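Side-chain contacts in putative fructose-bisphosphate aldolase (Coccidioides immitis, PDB 3PM6), which belongs to the class II fructose-bisphosphate aldolase family of TIM-barrel proteins and carries a bound zinc ion: residues I63-D67 / S68-R72; S122-S125 / K126-L130; G267-P270 / I271-H275. All coordinates share one frame; numbering follows the deposited sequence.

In the fold
Three local contacts, each at a helix end, come in series along a chain folded as an eight-stranded parallel beta/alpha barrel. Interaction 1 joins helix 60-66 to helix 69-80, after strand 54-58; interaction 2 opens helix 126-141, after strand 116-119; interaction 3 opens helix 271-292, after helix 252-265. Interactions 1 and 3 have centres about 25 Å apart and meet across the dimer: Tyr65 of one subunit touches His275 and Thr279 of the other. Interaction 2 meets no other chain and lies across the chain's centre from interaction 3, their centres about 46 Å apart; its Ser122 side chain is about 9 Å from the zinc ion.

Interaction 1 (I63-D67 / S68-R72); sequences IQYAD and SLLVR
The methyl of Ala66 sits against the base of Leu69, CB to CB 3.8 Å, where these two residues, the ends of a type II' beta turn, come together between helix 60-66 and helix 69-80 of the barrel. Leu70 lies beyond it, with its CG and the Ala66 CB at 4.5 Å. Further out, the CD1 branch of Leu70 comes up to the edge of the Tyr65 ring, near the ring plane. On another flank Ile63 and Val71 meet aslant, Ile63 CG1 to Val71 CG2 at 3.9 Å. Ile63 chi1 of -63° keeps CG1 beside its backbone N and within reach of Val71. Phe114 also touches both of these side chains.

Leu41 of the second subunit packs on Tyr65 and Ala66, while the Tyr65 hydroxyl is hydrogen-bonded to Thr279 of that subunit, so the turn forms part of the dimer contact. At the polar edge Asp67, with positive phi, takes the first corner of the turn, and its carboxylate makes a salt bridge to Arg100. Leu69 N closes the turn on Ala66 O at 2.7 Å. Across the junction, water 1 donates to Asp67 O at 2.7 Å and accepts from Val71 N at 3.2 Å.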
ATOM      1  N   ILE A  63       4.482  -6.533  -8.022  1.00 22.78           N
ATOM      2  CA  ILE A  63       3.618  -6.525  -9.201  1.00 24.36           C
ATOM      3  C   ILE A  63       2.857  -7.882  -9.272  1.00 26.78           C
ATOM      4  O   ILE A  63       1.626  -7.891  -9.428  1.00 27.03           O
ATOM      5  CB  ILE A  63       4.432  -6.268 -10.465  1.00 23.76           C
ATOM      6  CG1 ILE A  63       5.074  -4.875 -10.411  1.00 22.60           C
ATOM      7  CG2 ILE A  63       3.565  -6.437 -11.706  1.00 25.35           C
ATOM      8  CD1 ILE A  63       6.404  -4.776 -11.232  1.00 21.78           C
ATOM      9  N   GLN A  64       3.584  -9.004  -9.110  1.00 28.40           N
ATOM     10  CA  GLN A  64       2.985 -10.361  -9.092  1.00 30.81           C
ATOM     11  C   GLN A  64       1.797 -10.373  -8.116  1.00 31.08           C
ATOM     12  O   GLN A  64       0.740 -10.888  -8.436  1.00 32.23           O
ATOM     13  CB  GLN A  64       4.034 -11.436  -8.697  1.00 30.83           C
ATOM     14  CG  GLN A  64       4.965 -11.889  -9.847  1.00 34.89           C
ATOM     15  CD  GLN A  64       6.372 -12.444  -9.432  1.00 38.87           C
ATOM     16  OE1 GLN A  64       6.612 -12.942  -8.297  1.00 42.02           O
ATOM     17  NE2 GLN A  64       7.303 -12.376 -10.390  1.00 38.38           N
ATOM     18  N   TYR A  65       1.966  -9.754  -6.950  1.00 30.82           N
ATOM     19  CA  TYR A  65       0.967  -9.802  -5.889  1.00 31.02           C
ATOM     20  C   TYR A  65      -0.187  -8.781  -6.006  1.00 31.34           C
ATOM     21  O   TYR A  65      -1.339  -9.158  -5.822  1.00 31.53           O
ATOM     22  CB  TYR A  65       1.640  -9.711  -4.518  1.00 30.54           C
ATOM     23  CG  TYR A  65       0.743  -9.315  -3.341  1.00 31.57           C
ATOM     24  CD1 TYR A  65      -0.149 -10.234  -2.765  1.00 32.83           C
ATOM     25  CD2 TYR A  65       0.826  -8.045  -2.781  1.00 31.02           C
ATOM     26  CE1 TYR A  65      -0.934  -9.887  -1.685  1.00 33.62           C
ATOM     27  CE2 TYR A  65       0.059  -7.686  -1.680  1.00 31.68           C
ATOM     28  CZ  TYR A  65      -0.821  -8.601  -1.146  1.00 33.26           C
ATOM     29  OH  TYR A  65      -1.609  -8.238  -0.085  1.00 34.90           O
ATOM     30  N   ALA A  66       0.123  -7.517  -6.295  1.00 31.12           N
ATOM     31  CA  ALA A  66      -0.852  -6.428  -6.218  1.00 31.66           C
ATOM     32  C   ALA A  66      -1.017  -5.674  -7.535  1.00 32.39           C
ATOM     33  O   ALA A  66      -1.543  -4.550  -7.558  1.00 33.26           O
ATOM     34  CB  ALA A  66      -0.457  -5.466  -5.102  1.00 31.28           C
ATOM     35  N   ASP A  67      -0.570  -6.292  -8.625  1.00 32.53           N
ATOM     36  CA  ASP A  67      -0.620  -5.690  -9.961  1.00 32.88           C
ATOM     37  C   ASP A  67      -0.002  -4.294  -9.931  1.00 32.31           C
ATOM     38  O   ASP A  67       1.197  -4.173  -9.723  1.00 31.85           O
ATOM     39  CB  ASP A  67      -2.039  -5.726 -10.536  1.00 33.39           C
ATOM     40  CG  ASP A  67      -2.532  -7.149 -10.769  1.00 35.12           C
ATOM     41  OD1 ASP A  67      -1.808  -7.930 -11.432  1.00 33.77           O
ATOM     42  OD2 ASP A  67      -3.639  -7.489 -10.287  1.00 36.67           O
ATOM     43  N   SER A  68      -0.799  -3.242 -10.094  1.00 31.72           N
ATOM     44  CA  SER A  68      -0.233  -1.897 -10.020  1.00 31.47           C
ATOM     45  C   SER A  68      -0.429  -1.205  -8.655  1.00 30.58           C
ATOM     46  O   SER A  68       0.036  -0.087  -8.475  1.00 30.39           O
ATOM     47  CB  SER A  68      -0.669  -1.014 -11.222  1.00 31.64           C
ATOM     48  OG  SER A  68      -2.043  -0.658 -11.158  1.00 33.33           O
ATOM     49  N   LEU A  69      -1.037  -1.888  -7.682  1.00 30.01           N
ATOM     50  CA  LEU A  69      -1.336  -1.259  -6.375  1.00 29.47           C
ATOM     51  C   LEU A  69      -0.178  -0.743  -5.522  1.00 27.79           C
ATOM     52  O   LEU A  69      -0.239   0.376  -5.040  1.00 27.59           O
ATOM     53  CB  LEU A  69      -2.215  -2.152  -5.480  1.00 30.80           C
ATOM     54  CG  LEU A  69      -3.698  -1.784  -5.563  1.00 32.82           C
ATOM     55  CD1 LEU A  69      -4.426  -2.331  -4.341  1.00 33.85           C
ATOM     56  CD2 LEU A  69      -3.812  -0.267  -5.628  1.00 35.02           C
ATOM     57  N   LEU A  70       0.833  -1.564  -5.259  1.00 25.47           N
ATOM     58  CA  LEU A  70       1.964  -1.074  -4.473  1.00 22.95           C
ATOM     59  C   LEU A  70       2.762  -0.084  -5.283  1.00 21.74           C
ATOM     60  O   LEU A  70       3.282   0.899  -4.741  1.00 21.00           O
ATOM     61  CB  LEU A  70       2.864  -2.230  -4.033  1.00 22.22           C
ATOM     62  CG  LEU A  70       2.382  -2.922  -2.777  1.00 21.16           C
ATOM     63  CD1 LEU A  70       3.096  -4.237  -2.562  1.00 19.72           C
ATOM     64  CD2 LEU A  70       2.592  -1.977  -1.574  1.00 19.75           C
ATOM     65  N   VAL A  71       2.886  -0.357  -6.584  1.00 20.32           N
ATOM     66  CA  VAL A  71       3.652   0.516  -7.471  1.00 19.49           C
ATOM     67  C   VAL A  71       3.033   1.925  -7.409  1.00 20.94           C
ATOM     68  O   VAL A  71       3.751   2.906  -7.186  1.00 20.85           O
ATOM     69  CB  VAL A  71       3.684  -0.019  -8.918  1.00 18.87           C
ATOM     70  CG1 VAL A  71       4.337   0.957  -9.883  1.00 19.67           C
ATOM     71  CG2 VAL A  71       4.366  -1.334  -8.983  1.00 18.48           C
ATOM     72  N   ARG A  72       1.702   1.998  -7.571  1.00 21.70           N
ATOM     73  CA  ARG A  72       0.963   3.257  -7.632  1.00 22.83           C
ATOM     74  C   ARG A  72       0.990   3.987  -6.282  1.00 23.64           C
ATOM     75  O   ARG A  72       1.217   5.187  -6.226  1.00 24.45           O
ATOM     76  CB  ARG A  72      -0.493   3.013  -8.073  1.00 22.59           C
TER
HETATM   77  O   HOH W   1       1.977  -3.371  -7.228  1.00 24.42           O

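Interaction 2 (S122-S125 / K126-L130); sequences SHFS and KEENL
Ser125 and Asn129 are joined by the first full turn of helix 126-141: Asn129 N donates to Ser125 O at 2.8 Å, almost straight at 171°. Ser125 is the N-cap of this helix, and its OG accepts a second, weak bond from Glu128 N at 3.5 Å. With chi1 at 64°, OG lies between its own backbone N and carbonyl carbon, turned toward the start of the helix. Water 2 adds a bridge, donating to Phe124 O at 2.8 Å and accepting from Asn129 ND2 at 2.9 Å. The same amide nitrogen is hydrogen-bonded to Glu150 O, and it passes 3.4 Å from Ser122 CA.

Charged partners lie outward. Lys126 NZ makes a salt bridge to Glu179 of helix 174-181, and Glu128 OE1 another to Arg131 one turn on. Packing is thin: the CG methylene of Glu128 rests on Phe124 CB at 3.8 Å, with the ring and the carboxylate planes 74° apart. Ser122 OG turns the other way, to Asp120.

The two acceptors should fix the rotation of the Asn129 amide; through water 2 it holds the loop after strand 116-119, and through Glu150 O the chain just after strand 146-149. As the serine cap is weak, the backbone bond probably carries more of the hold, and the carboxylates of Glu127 and Glu128 may be favoured by the positive end of the helix dipole.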
ATOM      1  N   SER A 122      22.134 -11.473 -13.715  1.00 15.52           N
ATOM      2  CA  SER A 122      23.370 -12.042 -13.174  1.00 16.03           C
ATOM      3  C   SER A 122      23.309 -13.556 -13.041  1.00 16.40           C
ATOM      4  O   SER A 122      24.340 -14.213 -12.891  1.00 17.40           O
ATOM      5  CB  SER A 122      23.671 -11.421 -11.789  1.00 15.82           C
ATOM      6  OG  SER A 122      22.699 -11.863 -10.843  1.00 15.73           O
ATOM      7  N   HIS A 123      22.098 -14.108 -13.079  1.00 16.65           N
ATOM      8  CA  HIS A 123      21.925 -15.550 -13.047  1.00 16.94           C
ATOM      9  C   HIS A 123      22.310 -16.268 -14.342  1.00 17.77           C
ATOM     10  O   HIS A 123      22.534 -17.484 -14.332  1.00 17.61           O
ATOM     11  CB  HIS A 123      20.500 -15.914 -12.641  1.00 17.27           C
ATOM     12  CG  HIS A 123      20.215 -15.681 -11.186  1.00 16.78           C
ATOM     13  ND1 HIS A 123      19.439 -16.536 -10.437  1.00 15.36           N
ATOM     14  CD2 HIS A 123      20.617 -14.705 -10.344  1.00 16.27           C
ATOM     15  CE1 HIS A 123      19.343 -16.071  -9.200  1.00 16.72           C
ATOM     16  NE2 HIS A 123      20.054 -14.966  -9.115  1.00 17.09           N
ATOM     17  N   PHE A 124      22.391 -15.518 -15.440  1.00 17.69           N
ATOM     18  CA  PHE A 124      22.772 -16.063 -16.738  1.00 17.77           C
ATOM     19  C   PHE A 124      24.283 -15.977 -16.890  1.00 18.09           C
ATOM     20  O   PHE A 124      24.956 -15.328 -16.072  1.00 18.33           O
ATOM     21  CB  PHE A 124      22.027 -15.310 -17.877  1.00 17.64           C
ATOM     22  CG  PHE A 124      20.524 -15.413 -17.785  1.00 15.46           C
ATOM     23  CD1 PHE A 124      19.872 -16.616 -18.068  1.00 15.85           C
ATOM     24  CD2 PHE A 124      19.763 -14.317 -17.357  1.00 17.54           C
ATOM     25  CE1 PHE A 124      18.474 -16.731 -17.944  1.00 18.30           C
ATOM     26  CE2 PHE A 124      18.362 -14.402 -17.223  1.00 17.56           C
ATOM     27  CZ  PHE A 124      17.708 -15.608 -17.514  1.00 16.92           C
ATOM     28  N   SER A 125      24.822 -16.638 -17.921  1.00 19.35           N
ATOM     29  CA  SER A 125      26.256 -16.538 -18.251  1.00 19.23           C
ATOM     30  C   SER A 125      26.545 -15.080 -18.507  1.00 19.06           C
ATOM     31  O   SER A 125      25.618 -14.296 -18.854  1.00 17.98           O
ATOM     32  CB  SER A 125      26.604 -17.375 -19.500  1.00 21.00           C
ATOM     33  OG  SER A 125      25.956 -16.891 -20.669  1.00 20.22           O
ATOM     34  N   LYS A 126      27.806 -14.709 -18.325  1.00 18.57           N
ATOM     35  CA  LYS A 126      28.246 -13.337 -18.535  1.00 19.91           C
ATOM     36  C   LYS A 126      27.767 -12.735 -19.864  1.00 19.46           C
ATOM     37  O   LYS A 126      27.247 -11.617 -19.917  1.00 19.05           O
ATOM     38  CB  LYS A 126      29.780 -13.264 -18.442  1.00 20.47           C
ATOM     39  CG  LYS A 126      30.293 -11.864 -18.550  1.00 23.69           C
ATOM     40  CD  LYS A 126      31.800 -11.807 -18.775  1.00 31.73           C
ATOM     41  CE  LYS A 126      32.150 -11.541 -20.238  1.00 34.53           C
ATOM     42  NZ  LYS A 126      31.201 -10.525 -20.841  1.00 36.26           N
ATOM     43  N   GLU A 127      27.982 -13.473 -20.947  1.00 20.23           N
ATOM     44  CA  GLU A 127      27.678 -12.989 -22.306  1.00 20.35           C
ATOM     45  C   GLU A 127      26.154 -12.820 -22.517  1.00 19.43           C
ATOM     46  O   GLU A 127      25.700 -11.872 -23.127  1.00 19.61           O
ATOM     47  CB  GLU A 127      28.324 -13.938 -23.335  1.00 21.92           C
ATOM     48  CG  GLU A 127      29.891 -14.037 -23.268  1.00 26.00           C
ATOM     49  CD  GLU A 127      30.481 -15.077 -22.246  1.00 31.21           C
ATOM     50  OE1 GLU A 127      29.761 -15.888 -21.577  1.00 33.06           O
ATOM     51  OE2 GLU A 127      31.725 -15.068 -22.115  1.00 34.93           O
ATOM     52  N   GLU A 128      25.364 -13.729 -21.967  1.00 18.99           N
ATOM     53  CA  GLU A 128      23.914 -13.595 -21.988  1.00 18.82           C
ATOM     54  C   GLU A 128      23.431 -12.420 -21.117  1.00 18.24           C
ATOM     55  O   GLU A 128      22.546 -11.653 -21.522  1.00 19.49           O
ATOM     56  CB  GLU A 128      23.270 -14.923 -21.551  1.00 17.82           C
ATOM     57  CG  GLU A 128      21.738 -14.955 -21.612  1.00 17.79           C
ATOM     58  CD  GLU A 128      21.198 -15.054 -23.038  1.00 19.82           C
ATOM     59  OE1 GLU A 128      21.935 -14.828 -24.033  1.00 18.55           O
ATOM     60  OE2 GLU A 128      20.011 -15.366 -23.158  1.00 19.42           O
ATOM     61  N   ASN A 129      24.008 -12.283 -19.932  1.00 18.14           N
ATOM     62  CA  ASN A 129      23.755 -11.141 -19.044  1.00 17.91           C
ATOM     63  C   ASN A 129      23.992  -9.836 -19.840  1.00 18.46           C
ATOM     64  O   ASN A 129      23.128  -8.954 -19.867  1.00 18.34           O
ATOM     65  CB  ASN A 129      24.679 -11.297 -17.814  1.00 16.82           C
ATOM     66  CG  ASN A 129      24.539 -10.191 -16.759  1.00 18.50           C
ATOM     67  OD1 ASN A 129      23.907  -9.140 -16.968  1.00 15.19           O
ATOM     68  ND2 ASN A 129      25.205 -10.425 -15.594  1.00 17.50           N
ATOM     69  N   LEU A 130      25.127  -9.724 -20.537  1.00 19.27           N
ATOM     70  CA  LEU A 130      25.396  -8.502 -21.320  1.00 19.82           C
ATOM     71  C   LEU A 130      24.362  -8.291 -22.403  1.00 20.35           C
ATOM     72  O   LEU A 130      23.872  -7.157 -22.585  1.00 20.56           O
ATOM     73  CB  LEU A 130      26.753  -8.551 -22.004  1.00 20.79           C
ATOM     74  CG  LEU A 130      27.960  -8.211 -21.183  1.00 21.35           C
ATOM     75  CD1 LEU A 130      29.132  -8.694 -22.015  1.00 25.14           C
ATOM     76  CD2 LEU A 130      28.030  -6.692 -20.898  1.00 21.14           C
TER
HETATM   77  O   HOH W   2      26.381 -13.075 -15.364  1.00 23.62           O

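Interaction 3 (G267-P270 / I271-H275); sequences GSLP and ITRLH
Leu269 and Arg273 meet at a slant at the start of helix 271-292, the CD1 branch of Leu269 meeting the CG methylene of Arg273 at 3.9 Å. Arg273 has CG anti to its backbone N (chi1 -170°), which brings the base of the chain beside the leucine; a bend at chi2 then leads the guanidinium away to a salt bridge with Glu276. The other leucine contact is looser: Leu269 CB and Leu274 CD1 are 4.4 Å apart, and Leu274 continues onto Met262 and Lys265 of helix 252-265.

Pro270 is the N-cap residue. Its ring stands beside the first turn, with CB 3.8 Å from Thr272 OG1 and CD 4.2 Å from Arg273 CB. Its carbonyl points into the helix, where Pro270 O accepts from Leu274 N at 2.9 Å, N-H to acceptor angle 165°. Outside the turn, Ile271 packs on Val259 and Thr272 on Trp61, both of the second subunit, so the beginning of this helix lies at the dimer interface.

The proline ring offers no polar atom for a side-chain cap; the bond across the junction is the ordinary backbone one of a first helical turn. Around it the contact is a mixture: the aliphatic part of Arg273 is treated as apolar surface by Leu269, while its charge goes to Glu276, with Glu277 a long, weak second partner.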
ATOM      1  N   GLY A 267      -2.472 -10.056  17.867  1.00 36.03           N
ATOM      2  CA  GLY A 267      -3.377 -10.664  18.859  1.00 36.91           C
ATOM      3  C   GLY A 267      -3.369  -9.958  20.214  1.00 36.90           C
ATOM      4  O   GLY A 267      -4.147 -10.309  21.085  1.00 38.15           O
ATOM      5  N   SER A 268      -2.512  -8.951  20.386  1.00 35.90           N
ATOM      6  CA  SER A 268      -2.394  -8.250  21.663  1.00 35.87           C
ATOM      7  C   SER A 268      -2.708  -6.764  21.628  1.00 35.15           C
ATOM      8  O   SER A 268      -2.813  -6.119  22.680  1.00 35.43           O
ATOM      9  CB  SER A 268      -1.005  -8.453  22.221  1.00 35.88           C
ATOM     10  OG  SER A 268      -0.940  -9.752  22.770  1.00 37.03           O
ATOM     11  N   LEU A 269      -2.857  -6.232  20.420  1.00 33.27           N
ATOM     12  CA  LEU A 269      -3.081  -4.809  20.194  1.00 32.19           C
ATOM     13  C   LEU A 269      -4.114  -4.673  19.099  1.00 30.70           C
ATOM     14  O   LEU A 269      -4.226  -5.566  18.261  1.00 30.63           O
ATOM     15  CB  LEU A 269      -1.792  -4.148  19.699  1.00 31.99           C
ATOM     16  CG  LEU A 269      -0.631  -3.989  20.668  1.00 33.57           C
ATOM     17  CD1 LEU A 269       0.531  -3.325  19.935  1.00 36.12           C
ATOM     18  CD2 LEU A 269      -1.038  -3.190  21.884  1.00 35.78           C
ATOM     19  N   PRO A 270      -4.862  -3.560  19.082  1.00 29.77           N
ATOM     20  CA  PRO A 270      -5.759  -3.354  17.947  1.00 29.31           C
ATOM     21  C   PRO A 270      -4.941  -3.300  16.661  1.00 28.60           C
ATOM     22  O   PRO A 270      -3.779  -2.837  16.685  1.00 27.72           O
ATOM     23  CB  PRO A 270      -6.373  -1.982  18.222  1.00 29.07           C
ATOM     24  CG  PRO A 270      -6.269  -1.803  19.712  1.00 30.64           C
ATOM     25  CD  PRO A 270      -4.990  -2.501  20.105  1.00 30.34           C
ATOM     26  N   ILE A 271      -5.526  -3.752  15.553  1.00 28.39           N
ATOM     27  CA  ILE A 271      -4.838  -3.705  14.266  1.00 27.40           C
ATOM     28  C   ILE A 271      -4.258  -2.321  13.984  1.00 26.72           C
ATOM     29  O   ILE A 271      -3.126  -2.208  13.484  1.00 26.08           O
ATOM     30  CB  ILE A 271      -5.733  -4.124  13.083  1.00 28.17           C
ATOM     31  CG1 ILE A 271      -6.049  -5.607  13.146  1.00 29.00           C
ATOM     32  CG2 ILE A 271      -4.995  -3.875  11.740  1.00 27.25           C
ATOM     33  CD1 ILE A 271      -7.042  -6.070  12.077  1.00 32.01           C
ATOM     34  N   THR A 272      -5.015  -1.271  14.300  1.00 26.71           N
ATOM     35  CA  THR A 272      -4.519   0.082  14.067  1.00 26.73           C
ATOM     36  C   THR A 272      -3.168   0.326  14.745  1.00 27.11           C
ATOM     37  O   THR A 272      -2.263   0.891  14.127  1.00 26.40           O
ATOM     38  CB  THR A 272      -5.509   1.169  14.498  1.00 27.41           C
ATOM     39  OG1 THR A 272      -5.966   0.905  15.824  1.00 28.19           O
ATOM     40  CG2 THR A 272      -6.725   1.257  13.535  1.00 27.28           C
ATOM     41  N   ARG A 273      -3.038  -0.085  16.010  1.00 27.52           N
ATOM     42  CA  ARG A 273      -1.787   0.099  16.761  1.00 28.02           C
ATOM     43  C   ARG A 273      -0.693  -0.830  16.247  1.00 26.52           C
ATOM     44  O   ARG A 273       0.492  -0.496  16.268  1.00 25.33           O
ATOM     45  CB  ARG A 273      -2.011  -0.132  18.265  1.00 29.45           C
ATOM     46  CG  ARG A 273      -0.830   0.284  19.131  1.00 34.01           C
ATOM     47  CD  ARG A 273      -0.890   1.760  19.477  1.00 39.30           C
ATOM     48  NE  ARG A 273       0.393   2.277  19.944  1.00 43.37           N
ATOM     49  CZ  ARG A 273       1.108   3.208  19.315  1.00 45.13           C
ATOM     50  NH1 ARG A 273       0.671   3.740  18.185  1.00 44.82           N
ATOM     51  NH2 ARG A 273       2.260   3.629  19.831  1.00 47.38           N
ATOM     52  N   LEU A 274      -1.101  -2.014  15.805  1.00 26.29           N
ATOM     53  CA  LEU A 274      -0.186  -2.934  15.134  1.00 25.78           C
ATOM     54  C   LEU A 274       0.494  -2.239  13.947  1.00 24.32           C
ATOM     55  O   LEU A 274       1.717  -2.262  13.833  1.00 23.72           O
ATOM     56  CB  LEU A 274      -0.957  -4.152  14.674  1.00 26.55           C
ATOM     57  CG  LEU A 274      -0.323  -5.519  14.798  1.00 28.22           C
ATOM     58  CD1 LEU A 274       0.257  -5.724  16.190  1.00 30.68           C
ATOM     59  CD2 LEU A 274      -1.389  -6.571  14.491  1.00 31.13           C
ATOM     60  N   HIS A 275      -0.297  -1.564  13.105  1.00 23.73           N
ATOM     61  CA  HIS A 275       0.234  -0.905  11.910  1.00 22.95           C
ATOM     62  C   HIS A 275       1.149   0.237  12.298  1.00 22.89           C
ATOM     63  O   HIS A 275       2.164   0.455  11.654  1.00 21.95           O
ATOM     64  CB  HIS A 275      -0.887  -0.388  11.009  1.00 23.31           C
ATOM     65  CG  HIS A 275      -1.587  -1.471  10.253  1.00 23.84           C
ATOM     66  ND1 HIS A 275      -0.920  -2.347   9.427  1.00 24.93           N
ATOM     67  CD2 HIS A 275      -2.890  -1.816  10.189  1.00 24.66           C
ATOM     68  CE1 HIS A 275      -1.784  -3.199   8.896  1.00 25.94           C
ATOM     69  NE2 HIS A 275      -2.984  -2.907   9.355  1.00 26.17           N
TER